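Local coordinates for protein nucleoside phosphorylase, putative (Trypanosoma brucei, PDB 3BJE) that catalyses the phosphorolysis of uridine to uracil and ribose 1-phosphate as a homodimeric nucleoside phosphorylase that binds calcium, at residues His166-Asp171 against Glu286-Ile291; Gly252-Arg257 against Ile291-Ser296; Asn269-Leu274 against Lys318-Lys323. All blocks are in the same frame, centred on the assembly; numbering follows the deposited sequence.

Interaction 1 of 3, residues His166-Asp171 against Glu286-Ile291; sequences HAIGMD and EVVTNI
A buried histidine-carboxylate pair, His166 with Glu286, heads a strand-to-strand contact in the phosphorylase core, and two light apolar touches follow it. The strands 161-169 and 284-292 do not pair directly: the closest CA atoms, those of His166 and Glu286, are 8.7 Å apart, and each strand runs parallel to strand 239-246, which lies between them. The contact is made mainly by side chains. Glu286 spans the gap because its CG is anti to the backbone N (chi1 -168°) and the chain stays extended beyond it. Its carboxylate meets the imidazole at the ring edge, the two planes turned 36° to each other. His166 ND1 donates to Glu286 OE2 at 3.0 Å; OE2 lies in the imidazole plane, while ND1 stands 34° out of the carboxylate plane, on the syn side. The same nitrogen makes a weaker, more bent bond to Glu286 OE1 at 2.9 Å. The backbone joins in, His166 N reaching the syn lone pair of Glu286 OE2 at 3.3 Å. OE2 thus accepts from two donors of one residue, which ties the ring and the backbone N of His166 to one oxygen; the strongest polar partner of Glu286 is Thr243 OG1, at OE2, and OE1 forms a salt bridge with Arg165. These partners would be expected to favour an ionised carboxylate. Further along, Ile168 CD1 meets Val288 CG2 at 4.1 Å, the side chains crossing at about a right angle. Met170 CE comes within 4.4 Å of Ile291 CG2, on a residue that also lines the uracil pocket. Helix 186-198 covers His166 and Ile168 through Ile191, Thr243 of strand 239-246 touches both residues, and strand 279-281 packs Leu281 on Glu286 and Phe279 on Val288.

Interaction 2 of 3, residues Gly252-Arg257 against Ile291-Ser296; sequences GCQGRR and IEMETS. With URA (uracil), chain D; R1P (1-O-phosphono-alpha-D-ribofuranose), chain C.
Gln254 packs on Ile291 and Met293 in one wall of the uracil and ribose phosphate pocket, where the loop 252-257 meets the end of strand 284-292. Gln254 CG is anti to its carbonyl carbon (chi1 -59°) and the chain runs out extended, carrying the amide past Ile291 in the opposite direction, with OE1 3.6 Å from Ile291 CG2. It crosses Met293 at about a right angle, Gln254 NE2 lying 3.5 Å from Met293 CG. The amide then meets the base in two nearly straight bonds: uracil N3 donates to Gln254 OE1 at 2.8 Å (173°), and Gln254 NE2 donates to uracil O2 at 3.0 Å. Such a donor-acceptor pair matches the O2/N3 edge of uracil, as in uridine phosphorylases. A bond from NE2 to Gly249 O fixes which end of the amide is NH2. Arg256 NH2 adds a bond to uracil O4 at 2.9 Å, the oxygen lying at the guanidinium edge, while Arg256 NH1 meets Gln254 OE1 from above its carbonyl plane and also bonds Phe250 O. On the ribose side, Met293 N donates to O2 of the sugar phosphate at 3.0 Å. Glu292 OE1 accepts Glu294 N and Thr295 OG1 from opposite faces of its plane; Thr246 OG1 binds Glu292 OE2. Arg145 forms a salt bridge to Glu292, and His34 of the second subunit also binds the sugar phosphate.

Interaction 3 of 3, residues Asn269-Leu274 against Lys318-Lys323; sequences NMVEEL and KRVGEK
Val271, buried on helix 270-276, packs against Arg319 and Val320 of the loop 318-323, and nearly all of the tight contact lies around this one side chain. Its two methyl groups divide the work. Val271 CG2 sits over one face of the Arg319 guanidinium, close to its centre and 3.3 Å from Arg319 CZ, with NH1 and NH2 almost as near. The bends of Arg319 at chi2 (-78°) and chi3 (-48°) fold the guanidinium back over this methyl. Separately, Arg319 CB lies 3.7 Å from Val271 CG1. That second methyl meets Val320 CG1 at 3.6 Å, the two side chains meeting at a slant. Beyond these touches the contact loosens toward solvent: Glu272 and Lys323 are exposed, and their charged ends, Glu272 OE2 and Lys323 NZ, stay 6.9 Å apart. A salt bridge internal to the loop, Lys318 NZ to Glu322 OE1 at 2.7 Å, does not cross the contact; the buried Lys318 NZ also bonds Val156 O. The Arg319 side chain lies about 4 Å from the bound uracil at the nearest atoms, and its NH1 donates to Gln254 O. Helix 270-276 is thereby set against the turn joining strands 308-318 and 324-325, with its Met270 on Tyr176 of the second subunit.

In the fold
From the N terminus, the chain first passes 166-171, which interaction 1 joins to 286-291 across 114 intervening residues. Within that span lie 252-257 and 269-274, whose partners, 291-296 and 318-323, come later, so the three closures cross one another and none is nested. Interaction 2 brings the loop after strand 239-246 back to the end of strand 284-292 and the start of helix 295-305, and interaction 3 closes the stretch from helix 270-276 to the turn after strand 308-318. Ile291 is common to interactions 1 and 2, which also meet where Asp171 OD1 lies 2.7 Å from Ser296 OG. Interaction 3 joins both: Met270 packs on Met170, and Asn269 OD1 probably hydrogen-bonds Arg257 NH2.

Interaction 1 of 3, residues His166-Asp171 against Glu286-Ile291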
# COMPACT_ATOMS: atom_id res chain seq x y z
N HIS A 166 6.73 -9.03 -18.88
CA HIS A 166 6.35 -9.90 -17.75
C HIS A 166 6.54 -9.17 -16.43
O HIS A 166 7.21 -8.15 -16.36
CB HIS A 166 7.17 -11.19 -17.78
CG HIS A 166 6.95 -12.00 -19.03
ND1 HIS A 166 7.76 -11.88 -20.14
CD2 HIS A 166 6.00 -12.92 -19.35
CE1 HIS A 166 7.32 -12.69 -21.09
NE2 HIS A 166 6.27 -13.35 -20.63
N ALA A 167 5.91 -9.71 -15.39
CA ALA A 167 6.00 -9.15 -14.05
C ALA A 167 6.26 -10.26 -13.04
O ALA A 167 5.74 -11.36 -13.16
CB ALA A 167 4.71 -8.46 -13.69
N ILE A 168 7.08 -9.93 -12.04
CA ILE A 168 7.26 -10.76 -10.85
C ILE A 168 6.60 -10.08 -9.68
O ILE A 168 6.91 -8.93 -9.37
CB ILE A 168 8.74 -10.94 -10.52
CG1 ILE A 168 9.50 -11.61 -11.67
CG2 ILE A 168 8.91 -11.78 -9.23
CD1 ILE A 168 10.97 -11.24 -11.71
N GLY A 169 5.65 -10.77 -9.05
CA GLY A 169 5.02 -10.31 -7.82
C GLY A 169 5.82 -10.78 -6.63
O GLY A 169 5.75 -11.93 -6.26
N MET A 170 6.60 -9.87 -6.05
CA MET A 170 7.27 -10.14 -4.78
C MET A 170 6.35 -9.80 -3.59
O MET A 170 6.64 -10.17 -2.46
CB MET A 170 8.57 -9.35 -4.69
CG MET A 170 9.48 -9.55 -5.90
SD MET A 170 11.10 -8.77 -5.75
CE MET A 170 10.61 -7.04 -5.67
N ASP A 171 5.31 -9.04 -3.87
CA ASP A 171 4.23 -8.78 -2.96
C ASP A 171 3.38 -10.05 -2.83
O ASP A 171 3.67 -11.06 -3.48
CB ASP A 171 3.37 -7.67 -3.54
CG ASP A 171 2.76 -8.07 -4.87
OD1 ASP A 171 3.49 -8.21 -5.88
OD2 ASP A 171 1.52 -8.32 -4.88
N GLU A 286 14.83 -12.29 -21.90
CA GLU A 286 14.27 -11.17 -21.16
C GLU A 286 15.03 -11.01 -19.84
O GLU A 286 15.49 -11.99 -19.26
CB GLU A 286 12.79 -11.40 -20.86
CG GLU A 286 12.06 -10.16 -20.35
CD GLU A 286 10.55 -10.27 -20.50
OE1 GLU A 286 10.12 -10.84 -21.53
OE2 GLU A 286 9.82 -9.75 -19.63
N VAL A 287 15.17 -9.76 -19.39
CA VAL A 287 15.85 -9.48 -18.12
C VAL A 287 14.95 -8.63 -17.23
O VAL A 287 13.92 -8.11 -17.67
CB VAL A 287 17.20 -8.76 -18.31
CG1 VAL A 287 18.11 -9.54 -19.26
CG2 VAL A 287 16.99 -7.33 -18.82
N VAL A 288 15.32 -8.52 -15.95
CA VAL A 288 14.58 -7.65 -15.03
C VAL A 288 15.02 -6.21 -15.26
O VAL A 288 16.13 -5.82 -14.89
CB VAL A 288 14.79 -8.04 -13.56
CG1 VAL A 288 14.01 -7.10 -12.62
CG2 VAL A 288 14.38 -9.49 -13.30
N THR A 289 14.14 -5.43 -15.88
CA THR A 289 14.44 -4.05 -16.23
C THR A 289 14.14 -3.05 -15.14
O THR A 289 14.71 -1.97 -15.10
CB THR A 289 13.67 -3.62 -17.51
OG1 THR A 289 12.30 -4.05 -17.40
CG2 THR A 289 14.34 -4.20 -18.78
N ASN A 290 13.18 -3.35 -14.26
CA ASN A 290 12.81 -2.37 -13.26
C ASN A 290 12.18 -2.98 -12.03
O ASN A 290 11.72 -4.11 -12.06
CB ASN A 290 11.95 -1.23 -13.84
CG ASN A 290 10.61 -1.69 -14.39
OD1 ASN A 290 10.49 -2.74 -15.02
ND2 ASN A 290 9.59 -0.86 -14.19
N ILE A 291 12.18 -2.19 -10.96
CA ILE A 291 11.57 -2.56 -9.68
C ILE A 291 10.70 -1.39 -9.23
O ILE A 291 11.15 -0.24 -9.24
CB ILE A 291 12.63 -2.80 -8.57
CG1 ILE A 291 13.60 -3.90 -8.99
CG2 ILE A 291 11.95 -3.11 -7.22
CD1 ILE A 291 14.90 -3.91 -8.16

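Interaction 2 of 3, residues Gly252-Arg257 against Ile291-Ser296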
# COMPACT_ATOMS: atom_id res chain seq x y z
N GLY A 252 13.88 -2.16 2.71
CA GLY A 252 14.26 -3.58 2.79
C GLY A 252 13.51 -4.46 1.80
O GLY A 252 14.05 -5.41 1.25
N CYS A 253 12.25 -4.12 1.54
CA CYS A 253 11.44 -4.82 0.53
C CYS A 253 11.96 -4.75 -0.88
O CYS A 253 11.51 -5.54 -1.72
CB CYS A 253 10.03 -4.28 0.57
SG CYS A 253 9.15 -4.71 2.11
N GLN A 254 12.83 -3.78 -1.16
CA GLN A 254 13.55 -3.66 -2.43
C GLN A 254 15.07 -3.87 -2.26
O GLN A 254 15.83 -3.49 -3.11
CB GLN A 254 13.23 -2.33 -3.13
CG GLN A 254 11.75 -2.14 -3.42
CD GLN A 254 11.41 -0.90 -4.23
OE1 GLN A 254 12.27 -0.37 -4.98
NE2 GLN A 254 10.15 -0.45 -4.13
N GLY A 255 15.50 -4.47 -1.15
CA GLY A 255 16.92 -4.72 -0.93
C GLY A 255 17.74 -3.50 -0.53
O GLY A 255 18.96 -3.55 -0.60
N ARG A 256 17.09 -2.41 -0.10
CA ARG A 256 17.80 -1.27 0.48
C ARG A 256 18.20 -1.58 1.92
O ARG A 256 17.41 -2.14 2.68
CB ARG A 256 16.97 0.02 0.42
CG ARG A 256 16.76 0.56 -0.99
CD ARG A 256 15.97 1.85 -1.00
NE ARG A 256 16.12 2.53 -2.28
CZ ARG A 256 15.37 2.31 -3.36
NH1 ARG A 256 14.35 1.47 -3.35
NH2 ARG A 256 15.64 2.96 -4.48
N ARG A 257 19.42 -1.22 2.28
CA ARG A 257 20.00 -1.48 3.60
C ARG A 257 19.92 -0.20 4.45
O ARG A 257 20.61 0.79 4.15
CB ARG A 257 21.45 -1.93 3.44
CG ARG A 257 21.61 -3.32 2.85
CD ARG A 257 23.10 -3.62 2.62
NE ARG A 257 23.37 -4.91 1.94
CZ ARG A 257 23.96 -5.97 2.49
NH1 ARG A 257 24.33 -5.97 3.77
NH2 ARG A 257 24.19 -7.06 1.75
N ILE A 291 12.18 -2.19 -10.96
CA ILE A 291 11.57 -2.56 -9.68
C ILE A 291 10.70 -1.39 -9.23
O ILE A 291 11.15 -0.24 -9.24
CB ILE A 291 12.63 -2.80 -8.57
CG1 ILE A 291 13.60 -3.90 -8.99
CG2 ILE A 291 11.95 -3.11 -7.22
CD1 ILE A 291 14.90 -3.91 -8.16
N GLU A 292 9.47 -1.68 -8.82
CA GLU A 292 8.54 -0.66 -8.33
C GLU A 292 7.47 -1.33 -7.44
O GLU A 292 7.70 -2.46 -6.93
CB GLU A 292 7.96 0.17 -9.49
CG GLU A 292 7.43 -0.62 -10.70
CD GLU A 292 6.17 -1.36 -10.36
OE1 GLU A 292 5.09 -0.74 -10.46
OE2 GLU A 292 6.28 -2.55 -9.97
N MET A 293 6.33 -0.68 -7.22
CA MET A 293 5.40 -1.14 -6.18
C MET A 293 3.95 -1.45 -6.60
O MET A 293 3.14 -1.76 -5.73
CB MET A 293 5.39 -0.12 -5.03
CG MET A 293 6.73 0.01 -4.33
SD MET A 293 6.80 1.21 -3.00
CE MET A 293 5.61 0.48 -1.82
N GLU A 294 3.63 -1.40 -7.89
CA GLU A 294 2.24 -1.60 -8.35
C GLU A 294 1.99 -2.59 -9.48
O GLU A 294 0.88 -3.12 -9.60
CB GLU A 294 1.64 -0.24 -8.77
CG GLU A 294 1.44 0.73 -7.59
CD GLU A 294 2.60 1.71 -7.39
OE1 GLU A 294 3.25 2.10 -8.36
OE2 GLU A 294 2.87 2.12 -6.22
N THR A 295 2.99 -2.85 -10.31
CA THR A 295 2.73 -3.42 -11.63
C THR A 295 2.24 -4.87 -11.59
O THR A 295 1.36 -5.24 -12.35
CB THR A 295 3.97 -3.25 -12.54
OG1 THR A 295 4.12 -1.86 -12.82
CG2 THR A 295 3.82 -3.99 -13.86
N SER A 296 2.83 -5.70 -10.73
CA SER A 296 2.44 -7.11 -10.66
C SER A 296 0.92 -7.26 -10.49
O SER A 296 0.30 -8.02 -11.25
CB SER A 296 3.14 -7.80 -9.49
OG SER A 296 2.86 -7.13 -8.27
N1 URA D . 10.09 3.63 -7.07
C2 URA D . 10.33 2.45 -6.47
O2 URA D . 9.38 1.71 -6.04
N3 URA D . 11.58 2.04 -6.31
C4 URA D . 12.62 2.78 -6.73
O4 URA D . 13.77 2.34 -6.55
C5 URA D . 12.39 4.01 -7.33
C6 URA D . 11.08 4.42 -7.49
C5 R1P C . 7.50 4.97 -4.40
O5 R1P C . 8.31 6.16 -4.33
C4 R1P C . 6.42 5.13 -5.45
O4 R1P C . 6.96 5.58 -6.71
C1 R1P C . 6.67 4.63 -7.74
C2 R1P C . 6.45 3.32 -6.98
O2 R1P C . 5.79 2.24 -7.70
C3 R1P C . 5.70 3.82 -5.74
O3 R1P C . 4.32 4.10 -6.00
O1 R1P C . 5.56 5.03 -8.62
P R1P C . 4.77 6.44 -8.66
O1P R1P C . 4.11 6.41 -7.27
O2P R1P C . 3.79 6.27 -9.81
O3P R1P C . 5.73 7.57 -8.80

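Interaction 3 of 3, residues Asn269-Leu274 against Lys318-Lys323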
# COMPACT_ATOMS: atom_id res chain seq x y z
N ASN A 269 20.59 -8.60 -0.91
CA ASN A 269 21.24 -8.42 -2.21
C ASN A 269 20.27 -8.52 -3.37
O ASN A 269 20.67 -8.84 -4.49
CB ASN A 269 22.38 -9.43 -2.35
CG ASN A 269 23.39 -9.31 -1.22
OD1 ASN A 269 23.80 -8.19 -0.88
ND2 ASN A 269 23.79 -10.44 -0.65
N MET A 270 19.01 -8.16 -3.12
CA MET A 270 17.96 -8.24 -4.14
C MET A 270 18.35 -7.62 -5.48
O MET A 270 18.10 -8.20 -6.53
CB MET A 270 16.66 -7.59 -3.63
CG MET A 270 15.50 -7.79 -4.61
SD MET A 270 13.99 -6.98 -4.05
CE MET A 270 13.45 -8.05 -2.72
N VAL A 271 18.94 -6.43 -5.45
CA VAL A 271 19.21 -5.74 -6.70
C VAL A 271 20.21 -6.51 -7.58
O VAL A 271 19.94 -6.77 -8.74
CB VAL A 271 19.72 -4.30 -6.44
CG1 VAL A 271 20.49 -3.76 -7.62
CG2 VAL A 271 18.55 -3.42 -6.12
N GLU A 272 21.34 -6.88 -7.01
CA GLU A 272 22.36 -7.63 -7.74
C GLU A 272 21.86 -8.99 -8.17
O GLU A 272 22.15 -9.43 -9.29
CB GLU A 272 23.64 -7.77 -6.91
CG GLU A 272 24.51 -6.52 -6.88
CD GLU A 272 25.91 -6.78 -6.32
OE1 GLU A 272 26.04 -6.88 -5.09
OE2 GLU A 272 26.88 -6.86 -7.11
N GLU A 273 21.08 -9.64 -7.30
CA GLU A 273 20.50 -10.94 -7.65
C GLU A 273 19.56 -10.82 -8.86
O GLU A 273 19.73 -11.52 -9.88
CB GLU A 273 19.78 -11.57 -6.47
CG GLU A 273 20.69 -11.93 -5.33
CD GLU A 273 19.94 -12.54 -4.14
OE1 GLU A 273 18.72 -12.68 -4.25
OE2 GLU A 273 20.58 -12.87 -3.11
N LEU A 274 18.58 -9.92 -8.75
CA LEU A 274 17.65 -9.72 -9.87
C LEU A 274 18.36 -9.29 -11.14
O LEU A 274 17.99 -9.71 -12.24
CB LEU A 274 16.59 -8.68 -9.53
CG LEU A 274 15.56 -9.12 -8.50
CD1 LEU A 274 14.63 -7.95 -8.15
CD2 LEU A 274 14.74 -10.32 -8.97
N LYS A 318 18.94 4.44 -10.08
CA LYS A 318 19.82 3.43 -10.62
C LYS A 318 20.47 2.83 -9.41
O LYS A 318 21.19 3.51 -8.67
CB LYS A 318 20.85 4.00 -11.59
CG LYS A 318 20.34 4.20 -13.02
CD LYS A 318 19.87 2.90 -13.72
CE LYS A 318 20.95 1.83 -13.88
NZ LYS A 318 21.85 2.06 -15.04
N ARG A 319 20.18 1.56 -9.20
CA ARG A 319 20.60 0.85 -8.02
C ARG A 319 21.98 0.21 -8.29
O ARG A 319 22.64 -0.26 -7.37
CB ARG A 319 19.53 -0.19 -7.67
CG ARG A 319 18.09 0.40 -7.45
CD ARG A 319 17.92 1.06 -6.08
NE ARG A 319 18.41 0.25 -4.96
CZ ARG A 319 17.74 -0.73 -4.35
NH1 ARG A 319 16.50 -1.03 -4.72
NH2 ARG A 319 18.30 -1.40 -3.35
N VAL A 320 22.39 0.19 -9.56
CA VAL A 320 23.73 -0.24 -9.98
C VAL A 320 24.36 0.87 -10.84
O VAL A 320 23.67 1.79 -11.27
CB VAL A 320 23.69 -1.54 -10.81
CG1 VAL A 320 22.91 -2.63 -10.09
CG2 VAL A 320 23.10 -1.27 -12.20
N GLY A 321 25.67 0.77 -11.09
CA GLY A 321 26.35 1.69 -12.01
C GLY A 321 26.38 3.14 -11.57
O GLY A 321 27.34 3.60 -10.96
N GLU A 322 25.32 3.89 -11.91
CA GLU A 322 25.21 5.29 -11.49
C GLU A 322 25.06 5.39 -9.98
O GLU A 322 25.64 6.28 -9.35
CB GLU A 322 24.04 5.99 -12.18
CG GLU A 322 24.26 6.32 -13.66
CD GLU A 322 23.96 5.16 -14.61
OE1 GLU A 322 23.44 4.11 -14.15
OE2 GLU A 322 24.25 5.29 -15.82
N LYS A 323 24.28 4.47 -9.40
CA LYS A 323 24.07 4.41 -7.95
C LYS A 323 23.60 5.79 -7.45
O LYS A 323 24.09 6.30 -6.44
CB LYS A 323 25.34 3.92 -7.25
CG LYS A 323 26.04 2.79 -8.02
CD LYS A 323 26.84 1.85 -7.15
CE LYS A 323 27.43 0.72 -7.99
NZ LYS A 323 28.37 -0.15 -7.22